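Local coordinates for protein oxidoreductase, zinc-binding dehydrogenase family (Myxococcus xanthus, PDB 5K1S) that probably acts as a zinc-binding medium-chain reductase in an alternative de novo route to isovaleryl coenzyme A, at residues A[59-62]-A[63-66]; A[128-131]-A[132-136]; A[162-165]-A[166-170]. All coordinates share one frame; numbering follows the deposited sequence.

Contact 1 (A[59-62]-A[63-66])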
loop_
_atom_site.group_PDB
_atom_site.type_symbol
_atom_site.label_atom_id
_atom_site.label_comp_id
_atom_site.label_asym_id
_atom_site.label_seq_id
_atom_site.Cartn_x
_atom_site.Cartn_y
_atom_site.Cartn_z
ATOM N N HIS A 59 -12.159 -19.530 -7.605
ATOM C CA HIS A 59 -13.203 -18.533 -7.812
ATOM C C HIS A 59 -14.478 -19.183 -8.338
ATOM O O HIS A 59 -15.586 -18.813 -7.937
ATOM C CB HIS A 59 -12.687 -17.470 -8.785
ATOM C CG HIS A 59 -13.600 -16.296 -8.959
ATOM N ND1 HIS A 59 -13.585 -15.210 -8.110
ATOM C CD2 HIS A 59 -14.539 -16.026 -9.897
ATOM C CE1 HIS A 59 -14.479 -14.325 -8.513
ATOM N NE2 HIS A 59 -15.070 -14.796 -9.597
ATOM N N ASP A 60 -14.335 -20.169 -9.233
ATOM C CA ASP A 60 -15.498 -20.857 -9.785
ATOM C C ASP A 60 -16.260 -21.612 -8.704
ATOM O O ASP A 60 -17.490 -21.715 -8.760
ATOM C CB ASP A 60 -15.067 -21.822 -10.891
ATOM C CG ASP A 60 -14.380 -21.120 -12.047
ATOM O OD1 ASP A 60 -14.663 -19.925 -12.280
ATOM O OD2 ASP A 60 -13.558 -21.770 -12.727
ATOM N N VAL A 61 -15.543 -22.169 -7.725
ATOM C CA VAL A 61 -16.202 -22.847 -6.612
ATOM C C VAL A 61 -17.098 -21.870 -5.865
ATOM O O VAL A 61 -18.284 -22.131 -5.637
ATOM C CB VAL A 61 -15.157 -23.479 -5.673
ATOM C CG1 VAL A 61 -15.829 -24.094 -4.449
ATOM C CG2 VAL A 61 -14.337 -24.525 -6.414
ATOM N N ILE A 62 -16.535 -20.726 -5.468
ATOM C CA ILE A 62 -17.313 -19.714 -4.762
ATOM C C ILE A 62 -18.527 -19.324 -5.593
ATOM O O ILE A 62 -19.651 -19.231 -5.083
ATOM C CB ILE A 62 -16.433 -18.491 -4.441
ATOM C CG1 ILE A 62 -15.182 -18.910 -3.659
ATOM C CG2 ILE A 62 -17.220 -17.465 -3.638
ATOM C CD1 ILE A 62 -14.146 -17.815 -3.526
ATOM N N ASN A 63 -18.317 -19.108 -6.891
ATOM C CA ASN A 63 -19.417 -18.769 -7.788
ATOM C C ASN A 63 -20.495 -19.845 -7.760
ATOM O O ASN A 63 -21.690 -19.540 -7.668
ATOM C CB ASN A 63 -18.871 -18.576 -9.205
ATOM C CG ASN A 63 -19.883 -17.954 -10.150
ATOM O OD1 ASN A 63 -20.897 -17.404 -9.726
ATOM N ND2 ASN A 63 -19.598 -18.030 -11.441
ATOM N N ARG A 64 -20.088 -21.114 -7.822
ATOM C CA ARG A 64 -21.058 -22.204 -7.862
ATOM C C ARG A 64 -21.935 -22.231 -6.617
ATOM O O ARG A 64 -23.101 -22.633 -6.691
ATOM C CB ARG A 64 -20.340 -23.544 -8.024
ATOM C CG ARG A 64 -21.267 -24.744 -7.921
ATOM C CD ARG A 64 -20.538 -26.058 -8.109
ATOM N NE ARG A 64 -19.392 -26.207 -7.215
ATOM C CZ ARG A 64 -19.473 -26.384 -5.903
ATOM N NH1 ARG A 64 -20.652 -26.417 -5.298
ATOM N NH2 ARG A 64 -18.366 -26.516 -5.186
ATOM N N ARG A 65 -21.397 -21.822 -5.469
ATOM C CA ARG A 65 -22.140 -21.860 -4.215
ATOM C C ARG A 65 -23.140 -20.721 -4.079
ATOM O O ARG A 65 -23.858 -20.671 -3.074
ATOM C CB ARG A 65 -21.174 -21.827 -3.028
ATOM C CG ARG A 65 -20.362 -23.098 -2.854
ATOM C CD ARG A 65 -19.343 -22.962 -1.735
ATOM N NE ARG A 65 -18.510 -24.156 -1.612
ATOM C CZ ARG A 65 -17.332 -24.190 -0.997
ATOM N NH1 ARG A 65 -16.826 -23.092 -0.448
ATOM N NH2 ARG A 65 -16.650 -25.327 -0.939
ATOM N N GLY A 66 -23.211 -19.817 -5.053
ATOM C CA GLY A 66 -24.077 -18.661 -4.953
ATOM C C GLY A 66 -23.488 -17.497 -4.190
ATOM O O GLY A 66 -24.208 -16.532 -3.908
#
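V61 meets R64 and R65 in a local contact along the short helix 58-64 and its C-terminal end, in the GroES-like part of the chain. The backbone sets the spacing. N63 N makes a nearly straight hydrogen bond to H59 O (2.9 Å, 165° at the hydrogen), and R64 N bonds to D60 O at 2.8 Å. R65 N then reaches V61 O at 3.1 Å and also makes a weak bond to I62 O. G66 has a positive phi and closes the helix in a Schellman motif; its N bonds to N63 O at 3.0 Å. V61 lies alongside both arginines. Its CG1 is trans to the backbone N (chi1 175°) and sits over the centre of one face of the R65 guanidinium, 3.7 Å above the plane. The same methyl is 3.6 Å from R64 NH2. The R64 chain bends at chi3, and its NH2 shares E347 OE2 with R65 NH2 in two salt bridges; R64 NE bonds to H343 ND1. N63 OD1 is hydrogen-bonded to T71 OG1. V61 and the two arginines meet helix 339-347, where V61 touches H343, L346 and E347.

Contact 2 (A[128-131]-A[132-136])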
loop_
_atom_site.group_PDB
_atom_site.type_symbol
_atom_site.label_atom_id
_atom_site.label_comp_id
_atom_site.label_asym_id
_atom_site.label_seq_id
_atom_site.Cartn_x
_atom_site.Cartn_y
_atom_site.Cartn_z
ATOM N N ARG A 128 -18.229 -6.556 -15.398
ATOM C CA ARG A 128 -18.745 -7.874 -15.737
ATOM C C ARG A 128 -17.626 -8.907 -15.743
ATOM O O ARG A 128 -16.555 -8.680 -16.313
ATOM C CB ARG A 128 -19.437 -7.831 -17.097
ATOM C CG ARG A 128 -20.794 -7.143 -17.076
ATOM C CD ARG A 128 -20.972 -6.236 -18.282
ATOM N NE ARG A 128 -20.617 -6.910 -19.526
ATOM C CZ ARG A 128 -20.427 -6.289 -20.685
ATOM N NH1 ARG A 128 -20.553 -4.971 -20.769
ATOM N NH2 ARG A 128 -20.105 -6.987 -21.765
ATOM N N PHE A 129 -17.885 -10.042 -15.109
ATOM C CA PHE A 129 -16.958 -11.161 -15.065
ATOM C C PHE A 129 -17.402 -12.250 -16.032
ATOM O O PHE A 129 -18.596 -12.443 -16.274
ATOM C CB PHE A 129 -16.874 -11.742 -13.650
ATOM C CG PHE A 129 -15.862 -11.069 -12.766
ATOM C CD1 PHE A 129 -16.128 -9.839 -12.191
ATOM C CD2 PHE A 129 -14.649 -11.681 -12.492
ATOM C CE1 PHE A 129 -15.196 -9.225 -11.368
ATOM C CE2 PHE A 129 -13.716 -11.073 -11.671
ATOM C CZ PHE A 129 -13.990 -9.846 -11.107
ATOM N N PHE A 130 -16.427 -12.963 -16.587
ATOM C CA PHE A 130 -16.734 -14.166 -17.346
ATOM C C PHE A 130 -17.156 -15.277 -16.393
ATOM O O PHE A 130 -16.532 -15.494 -15.351
ATOM C CB PHE A 130 -15.528 -14.601 -18.175
ATOM C CG PHE A 130 -15.262 -13.724 -19.360
ATOM C CD1 PHE A 130 -14.455 -12.605 -19.246
ATOM C CD2 PHE A 130 -15.818 -14.018 -20.594
ATOM C CE1 PHE A 130 -14.213 -11.796 -20.338
ATOM C CE2 PHE A 130 -15.582 -13.209 -21.688
ATOM C CZ PHE A 130 -14.778 -12.099 -21.560
ATOM N N GLY A 131 -18.230 -15.976 -16.748
ATOM C CA GLY A 131 -18.797 -16.975 -15.867
ATOM C C GLY A 131 -19.746 -16.427 -14.827
ATOM O O GLY A 131 -20.200 -17.186 -13.962
ATOM N N GLU A 132 -20.060 -15.133 -14.881
ATOM C CA GLU A 132 -21.002 -14.528 -13.949
ATOM C C GLU A 132 -22.066 -13.751 -14.716
ATOM O O GLU A 132 -23.049 -14.339 -15.174
ATOM C CB GLU A 132 -20.261 -13.634 -12.953
ATOM C CG GLU A 132 -19.353 -14.418 -12.015
ATOM C CD GLU A 132 -18.387 -13.539 -11.250
ATOM O OE1 GLU A 132 -18.761 -12.401 -10.895
ATOM O OE2 GLU A 132 -17.246 -13.988 -11.008
ATOM N N GLU A 133 -21.888 -12.438 -14.879
ATOM C CA GLU A 133 -22.884 -11.652 -15.600
ATOM C C GLU A 133 -22.977 -12.072 -17.061
ATOM O O GLU A 133 -24.052 -11.978 -17.665
ATOM C CB GLU A 133 -22.562 -10.161 -15.498
ATOM C CG GLU A 133 -22.260 -9.685 -14.087
ATOM C CD GLU A 133 -22.490 -8.198 -13.909
ATOM O OE1 GLU A 133 -23.536 -7.696 -14.374
ATOM O OE2 GLU A 133 -21.624 -7.526 -13.311
ATOM N N LEU A 134 -21.871 -12.532 -17.644
ATOM C CA LEU A 134 -21.907 -13.053 -18.999
ATOM C C LEU A 134 -21.369 -14.481 -19.019
ATOM O O LEU A 134 -20.522 -14.840 -18.193
ATOM C CB LEU A 134 -21.109 -12.172 -19.971
ATOM C CG LEU A 134 -19.693 -11.753 -19.588
ATOM C CD1 LEU A 134 -18.705 -12.821 -19.991
ATOM C CD2 LEU A 134 -19.334 -10.425 -20.237
ATOM N N PRO A 135 -21.850 -15.320 -19.938
ATOM C CA PRO A 135 -21.534 -16.751 -19.864
ATOM C C PRO A 135 -20.036 -17.021 -19.892
ATOM O O PRO A 135 -19.252 -16.272 -20.480
ATOM C CB PRO A 135 -22.228 -17.331 -21.101
ATOM C CG PRO A 135 -23.306 -16.357 -21.421
ATOM C CD PRO A 135 -22.752 -15.017 -21.061
ATOM N N GLY A 136 -19.646 -18.128 -19.260
ATOM C CA GLY A 136 -18.257 -18.474 -19.069
ATOM C C GLY A 136 -17.758 -19.498 -20.071
ATOM O O GLY A 136 -18.370 -19.745 -21.116
#
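F129 and E132 lie side by side at the two ends of a tight turn in the loop before strand 141-145. The turn from F129 to E132 is type II. G131 fills its third position with a positive phi, as glycine commonly does there. The bond across the turn, E132 N to F129 O, is weak at 3.4 Å. G131 N bonds to L134 O at a shorter 2.9 Å, though bent at the hydrogen (131°). It accompanies a single bridge between F130 and L134. G131 O is also satisfied, by N63 ND2 from helix 58-64. F130, R128 and G136 have backbone bonds with Q105, M107 and I76 in turn, and R128 N bonds to D126 OD1.

The E132 carboxylate runs almost parallel to the F129 ring, with the planes 7° apart, and its CD is 3.4 Å from F129 CB. CG trans to the carbonyl carbon (chi1 -67°) and an extended chain carry it there. Its OE2 accepts from H59 NE2, which restrains the group. E133 OE2 forms a salt bridge with R70 NE. L134 crosses R128 at about a right angle and brings CD2 to the edge of the guanidinium, 3.8 Å from NE. The F130 ring rests on M142 and A144 of strand 141-145.

This is a glycine-containing type II turn extended by a bridge. It brings the acid of E132 to H59, a neighbour of the zinc site formed by C57, H79 and C166.

Contact 3 (A[162-165]-A[166-170]). With ZN (zinc ion), chain F.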
loop_
_atom_site.group_PDB
_atom_site.type_symbol
_atom_site.label_atom_id
_atom_site.label_comp_id
_atom_site.label_asym_id
_atom_site.label_seq_id
_atom_site.Cartn_x
_atom_site.Cartn_y
_atom_site.Cartn_z
ATOM N N ALA A 162 -5.023 -21.878 -21.078
ATOM C CA ALA A 162 -6.260 -21.712 -20.324
ATOM C C ALA A 162 -6.035 -21.539 -18.829
ATOM O O ALA A 162 -7.020 -21.459 -18.087
ATOM C CB ALA A 162 -7.180 -22.909 -20.559
ATOM N N THR A 163 -4.784 -21.494 -18.359
ATOM C CA THR A 163 -4.496 -21.300 -16.943
ATOM C C THR A 163 -3.497 -20.170 -16.723
ATOM O O THR A 163 -2.896 -20.082 -15.648
ATOM C CB THR A 163 -3.971 -22.594 -16.314
ATOM O OG1 THR A 163 -2.758 -22.992 -16.966
ATOM C CG2 THR A 163 -5.003 -23.708 -16.443
ATOM N N VAL A 164 -3.317 -19.295 -17.712
ATOM C CA VAL A 164 -2.297 -18.257 -17.626
ATOM C C VAL A 164 -2.828 -17.034 -16.889
ATOM O O VAL A 164 -2.111 -16.414 -16.097
ATOM C CB VAL A 164 -1.809 -17.893 -19.043
ATOM C CG1 VAL A 164 -0.790 -16.764 -18.999
ATOM C CG2 VAL A 164 -1.214 -19.112 -19.721
ATOM N N CYS A 165 -4.089 -16.668 -17.133
ATOM C CA CYS A 165 -4.611 -15.405 -16.619
ATOM C C CYS A 165 -4.545 -15.356 -15.097
ATOM O O CYS A 165 -4.042 -14.388 -14.518
ATOM C CB CYS A 165 -6.046 -15.200 -17.101
ATOM S SG CYS A 165 -6.675 -13.522 -16.848
ATOM N N CYS A 166 -5.045 -16.394 -14.432
ATOM C CA CYS A 166 -5.147 -16.398 -12.977
ATOM C C CYS A 166 -3.860 -16.821 -12.284
ATOM O O CYS A 166 -3.870 -17.011 -11.063
ATOM C CB CYS A 166 -6.290 -17.312 -12.540
ATOM S SG CYS A 166 -7.873 -16.830 -13.230
ATOM N N THR A 167 -2.762 -16.973 -13.022
ATOM C CA THR A 167 -1.474 -17.289 -12.417
ATOM C C THR A 167 -0.403 -16.344 -12.944
ATOM O O THR A 167 -0.024 -15.385 -12.264
ATOM C CB THR A 167 -1.089 -18.743 -12.692
ATOM O OG1 THR A 167 -1.082 -18.979 -14.104
ATOM C CG2 THR A 167 -2.076 -19.690 -12.025
ATOM N N THR A 168 0.089 -16.601 -14.157
ATOM C CA THR A 168 1.091 -15.720 -14.746
ATOM C C THR A 168 0.515 -14.342 -15.043
ATOM O O THR A 168 1.227 -13.338 -14.930
ATOM C CB THR A 168 1.654 -16.344 -16.022
ATOM O OG1 THR A 168 2.150 -17.659 -15.735
ATOM C CG2 THR A 168 2.785 -15.492 -16.587
ATOM N N GLY A 169 -0.760 -14.269 -15.428
ATOM C CA GLY A 169 -1.385 -12.970 -15.622
ATOM C C GLY A 169 -1.374 -12.142 -14.352
ATOM O O GLY A 169 -0.997 -10.967 -14.362
ATOM N N THR A 170 -1.778 -12.750 -13.236
ATOM C CA THR A 170 -1.731 -12.055 -11.954
ATOM C C THR A 170 -0.297 -11.723 -11.566
ATOM O O THR A 170 -0.032 -10.660 -10.994
ATOM C CB THR A 170 -2.393 -12.911 -10.876
ATOM O OG1 THR A 170 -3.734 -13.225 -11.271
ATOM C CG2 THR A 170 -2.415 -12.176 -9.538
HETATM ZN ZN ZN F . -9.439 -17.001 -11.514
#
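V164, C165 and C166 carry the contact where the chain enters helix 165-178. V164 O is gripped twice. T167 N reaches it at 3.2 Å from above the carbonyl plane, while G169 N comes from the opposite face at 2.6 Å and nearly straight (171°). The bond from G169, five residues on, belongs to a wider pi-type turn. V164 also packs by its side chain, with CG1 3.9 Å from T168 CB, and it touches A317, L318 and T321 of helix 311-323. C165 O takes weak bonds from T170 N at 3.1 Å and from T170 OG1. The C165 side chain touches Q105.

T167 ties the loop to the helix through its hydroxyl. Its OG1 stands between the backbone N and the carbonyl carbon (chi1 56°) and gives a hydrogen bond to T163 O at 2.6 Å, in the carbonyl plane. The Q328 amide meets both threonines, NE2 at T167 OG1 and OE1 at T163 OG1. With an alanine in place of T167, T163 O and Q328 NE2 would probably each lose a partner, leaving the loop less firmly tied to the helix.

C166 SG binds the zinc ion at 2.3 Å, and C57 and H79 supply the other two protein ligands. This Cys-His-Cys site, with its last cysteine at the start of helix 165-178, resembles the catalytic zinc site of zinc-dependent medium-chain dehydrogenases.

Overall arrangement
From the N terminus the three contacts follow in series, and none nests in or crosses another. Contact 1 runs along helix 58-64, which begins just after the zinc ligand C57, to its end. Contact 2 closes a turn in the loop between helix 113-116 and strand 141-145. Contact 3 closes the entry to helix 165-178. Contacts 1 and 2 touch, their centres about 12 Å apart, with H59 and N63 meeting E132 and G131. Contact 3 touches neither; its nearest atoms are about 7 Å from contact 1 and 8 Å from contact 2. Helix 58-64 and the loop before strand 141-145 thus meet beside the zinc ion that C166 of contact 3 binds.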